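Local coordinates for replicase polyprotein 1a (Avian infectious bronchitis virus, PDB 3LD1) that is cut into the coronavirus non-structural proteins, among them nsp2, whose precise function is not established but which probably supports viral replication, at residues 264-269 against 345-350; 317-320 against 325-328; 327-332 against 336-341. The protein carries 3 engineered substitutions. All coordinates share one frame; numbering follows the deposited sequence.

Contact 1: 264-269 against 345-350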
loop_
_atom_site.group_PDB
_atom_site.type_symbol
_atom_site.label_atom_id
_atom_site.label_comp_id
_atom_site.label_asym_id
_atom_site.label_seq_id
_atom_site.Cartn_x
_atom_site.Cartn_y
_atom_site.Cartn_z
ATOM N N ALA A 264 2.172 12.382 15.176
ATOM C CA ALA A 264 2.179 13.481 14.206
ATOM C C ALA A 264 3.584 13.982 13.925
ATOM O O ALA A 264 4.484 13.864 14.786
ATOM C CB ALA A 264 1.325 14.662 14.698
ATOM N N ALA A 265 3.758 14.566 12.731
ATOM C CA ALA A 265 4.988 15.200 12.376
ATOM C C ALA A 265 4.759 16.669 12.240
ATOM O O ALA A 265 3.775 17.078 11.580
ATOM C CB ALA A 265 5.482 14.705 11.082
ATOM N N VAL A 266 5.677 17.459 12.800
ATOM C CA VAL A 266 5.604 18.883 12.628
ATOM C C VAL A 266 6.933 19.334 12.165
ATOM O O VAL A 266 7.941 18.736 12.554
ATOM C CB VAL A 266 5.397 19.567 13.977
ATOM C CG1 VAL A 266 4.054 19.160 14.613
ATOM C CG2 VAL A 266 6.640 19.321 14.958
ATOM N N LYS A 267 6.971 20.407 11.394
ATOM C CA LYS A 267 8.186 21.178 11.294
ATOM C C LYS A 267 8.352 22.177 12.442
ATOM O O LYS A 267 7.346 22.814 12.918
ATOM C CB LYS A 267 8.271 21.988 10.027
ATOM C CG LYS A 267 7.049 22.220 9.250
ATOM C CD LYS A 267 7.515 22.867 7.931
ATOM C CE LYS A 267 8.671 23.877 8.196
ATOM N NZ LYS A 267 10.053 23.324 7.867
ATOM N N ILE A 268 9.626 22.301 12.850
ATOM C CA ILE A 268 10.057 23.211 13.851
ATOM C C ILE A 268 10.344 24.513 13.135
ATOM O O ILE A 268 11.105 24.539 12.198
ATOM C CB ILE A 268 11.373 22.722 14.463
ATOM C CG1 ILE A 268 11.263 21.306 14.997
ATOM C CG2 ILE A 268 11.826 23.643 15.581
ATOM C CD1 ILE A 268 12.516 20.503 14.552
ATOM N N VAL A 269 9.800 25.607 13.597
ATOM C CA VAL A 269 10.186 26.858 12.990
ATOM C C VAL A 269 10.832 27.753 14.037
ATOM O O VAL A 269 10.284 27.914 15.176
ATOM C CB VAL A 269 8.999 27.573 12.275
ATOM C CG1 VAL A 269 7.811 26.617 12.000
ATOM C CG2 VAL A 269 8.503 28.661 13.059
ATOM N N PHE A 345 -4.219 23.368 17.216
ATOM C CA PHE A 345 -4.244 21.934 17.259
ATOM C C PHE A 345 -3.217 21.464 18.372
ATOM O O PHE A 345 -2.035 21.888 18.405
ATOM C CB PHE A 345 -3.933 21.402 15.871
ATOM C CG PHE A 345 -4.376 19.966 15.660
ATOM C CD1 PHE A 345 -3.457 18.945 15.624
ATOM C CD2 PHE A 345 -5.717 19.649 15.495
ATOM C CE1 PHE A 345 -3.878 17.599 15.422
ATOM C CE2 PHE A 345 -6.129 18.350 15.316
ATOM C CZ PHE A 345 -5.198 17.332 15.263
ATOM N N ALA A 346 -3.678 20.643 19.304
ATOM C CA ALA A 346 -2.799 20.174 20.355
ATOM C C ALA A 346 -2.568 18.715 20.108
ATOM O O ALA A 346 -3.512 17.941 19.778
ATOM C CB ALA A 346 -3.409 20.378 21.715
ATOM N N LEU A 347 -1.323 18.321 20.222
ATOM C CA LEU A 347 -0.990 16.913 20.031
ATOM C C LEU A 347 -1.048 16.171 21.349
ATOM O O LEU A 347 -1.028 16.794 22.393
ATOM C CB LEU A 347 0.421 16.865 19.564
ATOM C CG LEU A 347 0.778 16.851 18.088
ATOM C CD1 LEU A 347 -0.174 17.590 17.060
ATOM C CD2 LEU A 347 2.135 17.366 18.033
ATOM N N HIS A 348 -1.091 14.845 21.340
ATOM C CA HIS A 348 -1.297 14.218 22.640
ATOM C C HIS A 348 0.005 13.857 23.436
ATOM O O HIS A 348 -0.041 12.978 24.312
ATOM C CB HIS A 348 -2.213 13.007 22.522
ATOM C CG HIS A 348 -3.506 13.286 21.834
ATOM N ND1 HIS A 348 -4.144 12.343 21.061
ATOM C CD2 HIS A 348 -4.296 14.378 21.820
ATOM C CE1 HIS A 348 -5.278 12.841 20.600
ATOM N NE2 HIS A 348 -5.377 14.087 21.023
ATOM N N ASP A 349 1.144 14.514 23.182
ATOM C CA ASP A 349 2.295 14.188 23.996
ATOM C C ASP A 349 2.353 14.893 25.341
ATOM O O ASP A 349 3.255 15.706 25.600
ATOM C CB ASP A 349 3.560 14.346 23.214
ATOM C CG ASP A 349 3.502 13.568 21.939
ATOM O OD1 ASP A 349 2.754 14.006 21.064
ATOM O OD2 ASP A 349 4.149 12.503 21.816
ATOM N N VAL A 350 1.402 14.547 26.210
ATOM C CA VAL A 350 1.156 15.340 27.373
ATOM C C VAL A 350 2.280 15.216 28.406
ATOM O O VAL A 350 2.623 14.125 28.795
ATOM C CB VAL A 350 -0.218 15.013 27.996
ATOM C CG1 VAL A 350 -0.473 15.962 29.189
ATOM C CG2 VAL A 350 -1.328 15.204 26.997
#

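Contact 2: 317-320 against 325-328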
loop_
_atom_site.group_PDB
_atom_site.type_symbol
_atom_site.label_atom_id
_atom_site.label_comp_id
_atom_site.label_asym_id
_atom_site.label_seq_id
_atom_site.Cartn_x
_atom_site.Cartn_y
_atom_site.Cartn_z
ATOM N N GLY A 317 -7.476 26.096 27.003
ATOM C CA GLY A 317 -6.290 26.317 27.828
ATOM C C GLY A 317 -5.601 27.626 27.461
ATOM O O GLY A 317 -6.255 28.660 27.082
ATOM N N TRP A 318 -4.270 27.588 27.544
ATOM C CA TRP A 318 -3.384 28.737 27.215
ATOM C C TRP A 318 -2.158 28.242 26.384
ATOM O O TRP A 318 -1.908 27.032 26.247
ATOM C CB TRP A 318 -2.906 29.415 28.519
ATOM C CG TRP A 318 -4.029 29.713 29.462
ATOM C CD1 TRP A 318 -4.697 30.936 29.613
ATOM C CD2 TRP A 318 -4.686 28.791 30.377
ATOM N NE1 TRP A 318 -5.703 30.797 30.553
ATOM C CE2 TRP A 318 -5.722 29.510 31.031
ATOM C CE3 TRP A 318 -4.497 27.451 30.703
ATOM C CZ2 TRP A 318 -6.560 28.921 31.998
ATOM C CZ3 TRP A 318 -5.365 26.851 31.663
ATOM C CH2 TRP A 318 -6.380 27.600 32.300
ATOM N N SER A 319 -1.366 29.187 25.899
ATOM C CA SER A 319 -0.062 28.916 25.392
ATOM C C SER A 319 0.884 29.339 26.452
ATOM O O SER A 319 0.527 30.179 27.266
ATOM C CB SER A 319 0.190 29.692 24.103
ATOM O OG SER A 319 -0.078 31.051 24.260
ATOM N N ALA A 320 2.056 28.712 26.492
ATOM C CA ALA A 320 3.141 29.043 27.397
ATOM C C ALA A 320 4.422 28.704 26.655
ATOM O O ALA A 320 4.475 27.728 25.896
ATOM C CB ALA A 320 3.027 28.190 28.705
ATOM N N HIS A 325 10.017 26.689 23.398
ATOM C CA HIS A 325 9.000 26.289 22.414
ATOM C C HIS A 325 7.609 26.716 22.853
ATOM O O HIS A 325 7.211 26.485 24.041
ATOM C CB HIS A 325 8.881 24.767 22.355
ATOM C CG HIS A 325 10.063 24.096 21.755
ATOM N ND1 HIS A 325 11.197 23.798 22.487
ATOM C CD2 HIS A 325 10.293 23.653 20.495
ATOM C CE1 HIS A 325 12.089 23.220 21.697
ATOM N NE2 HIS A 325 11.579 23.157 20.477
ATOM N N LEU A 326 6.821 27.182 21.892
ATOM C CA LEU A 326 5.451 27.603 22.142
ATOM C C LEU A 326 4.603 26.373 22.299
ATOM O O LEU A 326 4.418 25.600 21.333
ATOM C CB LEU A 326 4.893 28.419 21.009
ATOM C CG LEU A 326 4.094 29.685 21.304
ATOM C CD1 LEU A 326 3.085 29.938 20.181
ATOM C CD2 LEU A 326 3.384 29.703 22.635
ATOM N N CYS A 327 4.132 26.147 23.536
ATOM C CA CYS A 327 3.359 24.972 23.826
ATOM C C CYS A 327 1.935 25.352 24.213
ATOM O O CYS A 327 1.609 26.521 24.374
ATOM C CB CYS A 327 3.999 24.180 24.952
ATOM S SG CYS A 327 5.609 23.503 24.665
ATOM N N TYR A 328 1.087 24.347 24.313
ATOM C CA TYR A 328 -0.252 24.461 24.825
ATOM C C TYR A 328 -0.168 23.937 26.220
ATOM O O TYR A 328 0.519 22.932 26.507
ATOM C CB TYR A 328 -1.147 23.518 24.084
ATOM C CG TYR A 328 -2.591 23.512 24.543
ATOM C CD1 TYR A 328 -3.440 24.597 24.250
ATOM C CD2 TYR A 328 -3.126 22.400 25.260
ATOM C CE1 TYR A 328 -4.758 24.582 24.668
ATOM C CE2 TYR A 328 -4.447 22.377 25.671
ATOM C CZ TYR A 328 -5.267 23.468 25.375
ATOM O OH TYR A 328 -6.601 23.468 25.741
#

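Contact 3: 327-332 against 336-341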
loop_
_atom_site.group_PDB
_atom_site.type_symbol
_atom_site.label_atom_id
_atom_site.label_comp_id
_atom_site.label_asym_id
_atom_site.label_seq_id
_atom_site.Cartn_x
_atom_site.Cartn_y
_atom_site.Cartn_z
ATOM N N CYS A 327 4.132 26.147 23.536
ATOM C CA CYS A 327 3.359 24.972 23.826
ATOM C C CYS A 327 1.935 25.352 24.213
ATOM O O CYS A 327 1.609 26.521 24.374
ATOM C CB CYS A 327 3.999 24.180 24.952
ATOM S SG CYS A 327 5.609 23.503 24.665
ATOM N N TYR A 328 1.087 24.347 24.313
ATOM C CA TYR A 328 -0.252 24.461 24.825
ATOM C C TYR A 328 -0.168 23.937 26.220
ATOM O O TYR A 328 0.519 22.932 26.507
ATOM C CB TYR A 328 -1.147 23.518 24.084
ATOM C CG TYR A 328 -2.591 23.512 24.543
ATOM C CD1 TYR A 328 -3.440 24.597 24.250
ATOM C CD2 TYR A 328 -3.126 22.400 25.260
ATOM C CE1 TYR A 328 -4.758 24.582 24.668
ATOM C CE2 TYR A 328 -4.447 22.377 25.671
ATOM C CZ TYR A 328 -5.267 23.468 25.375
ATOM O OH TYR A 328 -6.601 23.468 25.741
ATOM N N VAL A 329 -0.944 24.577 27.081
ATOM C CA VAL A 329 -0.857 24.354 28.484
ATOM C C VAL A 329 -2.335 24.348 28.956
ATOM O O VAL A 329 -3.154 25.186 28.547
ATOM C CB VAL A 329 0.107 25.460 29.020
ATOM C CG1 VAL A 329 -0.578 26.704 29.569
ATOM C CG2 VAL A 329 1.087 24.937 29.871
ATOM N N PHE A 330 -2.694 23.366 29.774
ATOM C CA PHE A 330 -4.022 23.285 30.302
ATOM C C PHE A 330 -4.020 22.828 31.754
ATOM O O PHE A 330 -3.082 22.210 32.185
ATOM C CB PHE A 330 -4.880 22.359 29.439
ATOM C CG PHE A 330 -4.437 20.924 29.393
ATOM C CD1 PHE A 330 -3.485 20.511 28.486
ATOM C CD2 PHE A 330 -5.062 19.967 30.185
ATOM C CE1 PHE A 330 -3.129 19.158 28.378
ATOM C CE2 PHE A 330 -4.733 18.591 30.104
ATOM C CZ PHE A 330 -3.754 18.197 29.209
ATOM N N LYS A 331 -5.108 23.135 32.474
ATOM C CA LYS A 331 -5.370 22.771 33.878
ATOM C C LYS A 331 -6.397 21.605 33.981
ATOM O O LYS A 331 -7.380 21.549 33.260
ATOM C CB LYS A 331 -5.911 24.014 34.597
ATOM C CG LYS A 331 -5.686 24.083 36.117
ATOM C CD LYS A 331 -6.459 25.245 36.811
ATOM C CE LYS A 331 -6.269 25.161 38.390
ATOM N NZ LYS A 331 -7.137 26.081 39.188
ATOM N N SER A 332 -6.149 20.666 34.880
ATOM C CA SER A 332 -6.937 19.448 34.984
ATOM C C SER A 332 -7.115 19.099 36.464
ATOM O O SER A 332 -6.220 18.476 37.079
ATOM C CB SER A 332 -6.223 18.315 34.263
ATOM O OG SER A 332 -7.172 17.448 33.711
ATOM N N PHE A 336 -1.582 21.095 36.373
ATOM C CA PHE A 336 -1.341 21.632 35.057
ATOM C C PHE A 336 -0.622 20.706 34.147
ATOM O O PHE A 336 0.176 19.865 34.559
ATOM C CB PHE A 336 -0.543 22.894 35.147
ATOM C CG PHE A 336 -1.327 24.074 35.598
ATOM C CD1 PHE A 336 -1.318 24.462 36.952
ATOM C CD2 PHE A 336 -2.085 24.803 34.692
ATOM C CE1 PHE A 336 -2.060 25.593 37.408
ATOM C CE2 PHE A 336 -2.869 25.946 35.123
ATOM C CZ PHE A 336 -2.848 26.349 36.487
ATOM N N TYR A 337 -0.877 20.917 32.867
ATOM C CA TYR A 337 -0.179 20.166 31.860
ATOM C C TYR A 337 0.240 20.946 30.602
ATOM O O TYR A 337 -0.285 22.021 30.299
ATOM C CB TYR A 337 -1.006 18.983 31.489
ATOM C CG TYR A 337 -1.404 18.182 32.659
ATOM C CD1 TYR A 337 -2.592 18.472 33.344
ATOM C CD2 TYR A 337 -0.635 17.082 33.077
ATOM C CE1 TYR A 337 -3.016 17.689 34.407
ATOM C CE2 TYR A 337 -1.050 16.306 34.135
ATOM C CZ TYR A 337 -2.251 16.620 34.782
ATOM O OH TYR A 337 -2.696 15.878 35.848
ATOM N N ALA A 338 1.218 20.386 29.896
ATOM C CA ALA A 338 1.651 21.003 28.658
ATOM C C ALA A 338 1.596 20.001 27.513
ATOM O O ALA A 338 1.750 18.753 27.724
ATOM C CB ALA A 338 3.054 21.543 28.794
ATOM N N ALA A 339 1.423 20.550 26.300
ATOM C CA ALA A 339 1.392 19.719 25.101
ATOM C C ALA A 339 1.943 20.437 23.876
ATOM O O ALA A 339 2.005 21.718 23.843
ATOM C CB ALA A 339 -0.000 19.210 24.834
ATOM N N PRO A 340 2.400 19.633 22.873
ATOM C CA PRO A 340 2.863 20.313 21.626
ATOM C C PRO A 340 1.701 20.993 20.945
ATOM O O PRO A 340 0.609 20.495 21.023
ATOM C CB PRO A 340 3.525 19.200 20.804
ATOM C CG PRO A 340 3.715 18.029 21.787
ATOM C CD PRO A 340 2.587 18.182 22.826
ATOM N N LEU A 341 1.919 22.155 20.362
ATOM C CA LEU A 341 0.843 22.907 19.727
ATOM C C LEU A 341 1.202 23.345 18.334
ATOM O O LEU A 341 2.322 23.830 18.124
ATOM C CB LEU A 341 0.580 24.186 20.555
ATOM C CG LEU A 341 -0.554 25.207 20.269
ATOM C CD1 LEU A 341 -1.947 24.572 20.282
ATOM C CD2 LEU A 341 -0.555 26.515 21.185
#

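Contact 1: 264-269 against 345-350
Every contact across these segments involves the side chain of Leu-347. Its two methyls reach two residues of 264-269. CD1 lies 4.0 Å from CB of Ala-264. CG of Leu-347 is almost as close to that same methyl, so the alanine sits against the branch point and not only against one arm. The other arm, CD2, reaches toward Val-266 of strand 265-269 and lies 4.3 Å from its CG1. The first torsion of Val-266 (chi1 -63°) sets CG1 beside its own backbone N, on the side from which the leucine comes. These contacts are apolar and rather loose, and only about 100 Å² is buried in all.

No hydrogen bond joins the two segments. The CA atoms of Ala-264 and Leu-347, the nearest pair, are 7.5 Å apart, too far for strand pairing. The contact therefore joins two separate sheets through side chains. Strand 265-269 is an inner strand of a four-stranded antiparallel sheet, while Phe-345 and Ala-346 begin strand 345-355 of the six-stranded mixed sheet, which is broken by the loop that follows. Leu-347 also packs on Pro-340 of its own sheet, and Val-266 packs on Phe-282 of the other.

Polar contacts lie beside the apolar patch. Past Leu-347 the chain makes an inverse gamma turn centred on Asp-349, with a weak bond of 2.9 Å from Val-350 N to His-348 O. Near this turn OD2 of Asp-349 accepts a hydrogen bond from the backbone N of Arg-262, just before strand 265-269, and NE2 of His-348 is hydrogen-bonded to OG1 of Thr-291.

Contact 2: 317-320 against 325-328
Ala-320 and Cys-327 form a hydrogen-bonded pair in an antiparallel beta hairpin made by strands 316-322 and 325-332. Ala-320 N gives a bond of 3.1 Å to Cys-327 O, and Cys-327 N returns one of 2.9 Å to Ala-320 O. The second is the straighter. The next pair, Ser-319 with Tyr-328, is non-hydrogen-bonded. There Ser-319 CA makes a bent CA-H...O contact with Cys-327 O, 3.1 Å away. Beside it, CB of Ser-319 meets CD2 of Leu-326 at 3.5 Å.

Tyr-328 reaches back along the partner strand. CG is anti to the backbone N (chi1 179°), which lays the ring beside residues 317-318. CB and CG both lie near Trp-318 O, and CD1 comes closest to it, at 3.5 Å. Farther out, CE1 lies 3.9 Å from Gly-317 N and about as far from its CA. CZ keeps a similar distance. Gly-317 has no side chain, and the end of the ring lies close against its backbone. The hydroxyl is 3.0 Å from Gly-317 N, but the angle is poor and no hydrogen bond forms. Tyr-328 OH is instead hydrogen-bonded to Glu-314 O.

Contact 3: 327-332 against 336-341
Tyr-337 and Phe-330 fit together on one face of this strand pair. The CB of Tyr-337 is the bump, and it rests on the flat face of the Phe-330 ring. It lies 3.8 Å from the centroid and offset toward the rim, as a CH-pi contact. Phe-330 reaches it because its CG stands between the backbone N and the carbonyl carbon (chi1 63°), which swings the ring over the neighbouring strand. The two rings are near parallel, with planes at 29°, but slid apart so that they barely overlap. Farther along, CB of Ser-332 touches the edge of the Tyr-337 ring, 3.3 Å from CE1.

Lys-331 and Phe-336 make a second fit on the opposite face. The extended lysine chain crosses the phenyl ring obliquely. Its CG similarly rests on the ring face, 3.5 Å above the plane. The chain then runs past the ring rim, CD and CE near CZ, before its amine end leads away. On this same face the small CB of Ala-338 meets CG2 of Val-329 at 4.1 Å.

Toward the Cys-327 end, CB of Leu-341 meets CB of Tyr-328 at 4.0 Å, and CB of Ala-339 approaches the edge of the tyrosine ring near its plane.

Backbone bonds hold the register. Tyr-328 and Ala-339 exchange two, including Tyr-328 N to Ala-339 O at 2.8 Å. Phe-330 and Tyr-337 exchange two more, including Tyr-337 N to Phe-330 O at 2.6 Å. The N-to-C directions of the two short segments make 152°, close to antiparallel but twisted. Strand 335-342 also pairs with 345-355 through Phe-336 and Ala-338. The arrangement is that of a twisted antiparallel beta hairpin within a larger mixed sheet.

Contacts 2 and 3 share strand 325-332, with one hairpin partner on each of its edges, and both are held by backbone hydrogen bonds. Trp-318 O to Val-329 N, a probable hydrogen bond, continues the pairing of contact 2 into the strand used by contact 3. Contact 1 differs in kind. It has no bond between its segments and links the four-stranded antiparallel sheet to the mixed sheet that holds contacts 2 and 3 by apolar side chains. It meets contact 3 where Leu-347 N approaches Pro-340 O, another probable hydrogen bond. All three are largely buried, but contact 3 reaches the surface at Lys-331. Aromatic packing is rich in contact 3 and absent from contact 1.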